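Mitochondrial RNA-binding protein 2 (Trypanosoma brucei, PDB 2GIA) binds guide RNA together with its partner MRP1 and probably acts as an RNA matchmaker in mitochondrial RNA editing. Local coordinates at residues D[104-107]-D[108-112]. Sequence-based numbering, arbitrary orientation.
Sequences RFLA and VLEGR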
# COMPACT_ATOMS: atom_id res chain seq x y z
N ARG D 104 -4.41 8.53 15.62
CA ARG D 104 -5.73 8.96 16.14
C ARG D 104 -6.62 9.52 15.04
O ARG D 104 -7.83 9.32 15.07
CB ARG D 104 -5.60 10.02 17.25
CG ARG D 104 -4.95 9.41 18.53
CD ARG D 104 -4.83 10.46 19.64
NE ARG D 104 -4.21 9.90 20.84
CZ ARG D 104 -4.88 9.38 21.87
NH1 ARG D 104 -6.22 9.34 21.89
NH2 ARG D 104 -4.20 8.92 22.91
N PHE D 105 -6.02 10.25 14.09
CA PHE D 105 -6.77 10.74 12.94
C PHE D 105 -7.14 9.54 12.08
O PHE D 105 -8.27 9.45 11.59
CB PHE D 105 -5.92 11.72 12.13
CG PHE D 105 -6.07 13.17 12.59
CD1 PHE D 105 -6.90 14.04 11.89
CD2 PHE D 105 -5.41 13.62 13.72
CE1 PHE D 105 -7.06 15.39 12.34
CE2 PHE D 105 -5.55 14.95 14.18
CZ PHE D 105 -6.38 15.82 13.49
N LEU D 106 -6.20 8.61 11.88
CA LEU D 106 -6.49 7.43 11.06
C LEU D 106 -7.66 6.67 11.67
O LEU D 106 -8.54 6.15 10.95
CB LEU D 106 -5.23 6.50 10.92
CG LEU D 106 -4.23 7.09 9.90
CD1 LEU D 106 -2.88 6.34 10.02
CD2 LEU D 106 -4.77 6.97 8.45
N ALA D 107 -7.68 6.58 13.01
CA ALA D 107 -8.75 5.84 13.65
C ALA D 107 -10.13 6.43 13.30
O ALA D 107 -11.10 5.69 13.17
CB ALA D 107 -8.54 5.77 15.17
N VAL D 108 -10.20 7.75 13.14
CA VAL D 108 -11.47 8.39 12.79
C VAL D 108 -11.79 8.10 11.31
O VAL D 108 -12.90 7.68 10.99
CB VAL D 108 -11.44 9.93 13.06
CG1 VAL D 108 -12.71 10.62 12.49
CG2 VAL D 108 -11.32 10.18 14.60
N LEU D 109 -10.81 8.30 10.43
CA LEU D 109 -11.00 8.05 8.99
C LEU D 109 -11.40 6.60 8.72
O LEU D 109 -12.16 6.32 7.81
CB LEU D 109 -9.69 8.38 8.23
CG LEU D 109 -9.33 9.88 8.27
CD1 LEU D 109 -7.86 10.17 7.92
CD2 LEU D 109 -10.22 10.58 7.27
N GLU D 110 -10.89 5.68 9.52
CA GLU D 110 -11.16 4.26 9.28
C GLU D 110 -12.38 3.75 10.01
O GLU D 110 -12.67 2.56 9.97
CB GLU D 110 -9.89 3.41 9.60
CG GLU D 110 -8.72 3.74 8.65
CD GLU D 110 -7.42 3.11 9.10
OE1 GLU D 110 -7.49 2.16 9.90
OE2 GLU D 110 -6.34 3.56 8.66
N GLY D 111 -13.07 4.65 10.71
CA GLY D 111 -14.32 4.31 11.40
C GLY D 111 -14.25 3.66 12.75
O GLY D 111 -15.26 3.23 13.28
N ARG D 112 -13.07 3.60 13.34
CA ARG D 112 -12.93 2.97 14.63
C ARG D 112 -13.18 3.96 15.77
O ARG D 112 -13.61 3.56 16.85
CB ARG D 112 -11.52 2.35 14.75
CG ARG D 112 -11.29 1.59 16.03
CD ARG D 112 -9.86 1.10 16.12
NE ARG D 112 -9.58 -0.04 15.24
CZ ARG D 112 -9.84 -1.29 15.58
NH1 ARG D 112 -10.40 -1.55 16.76
NH2 ARG D 112 -9.47 -2.30 14.80
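The carbonyl oxygen Phe105 O is gripped by two backbone N-H groups: Leu109 N, 3.0 Å from Phe105 O, bonds to it almost straight (N-H...O 171°), while Val108 N adds a weak, bent bond. The second weak bond of Val108 N goes to Arg104 O. Further along, Glu110 N meets Leu106 O at 2.8 Å, more bent than the Leu109 bond. Ala107 O then accepts a hydrogen bond from Arg112 N (2.9 Å). This link spans five residues, Gly111 turns with positive phi (82°), and Gly111 N bonds back to Val108 O; together these define a Schellman motif closing helix 101-109.

Leu106 O is also flanked by the Glu110 side chain, whose CB and CG both lie 3.3 Å from Leu106 O. With CG beside its own backbone N (chi1 -65°) and the chain extended beyond, Glu110 runs alongside Leu106 in the same direction, bringing OE2 to 3.8 Å from Leu106 CD2. That oxygen takes hydrogen bonds from Gln177 and from His137 of the MRP1 chain, which should steady the carboxylate. Arg112 instead leads away from the helix and forms a salt bridge with Glu136 of the MRP1 chain.

The helix end thus joins two subunits and several elements of its own: Leu106 packs on helix 170-187, Phe105 on that helix and strand 116-119, Val108 on strands 116-119 and 123-129, and Leu109 on Phe127 of strand 123-129.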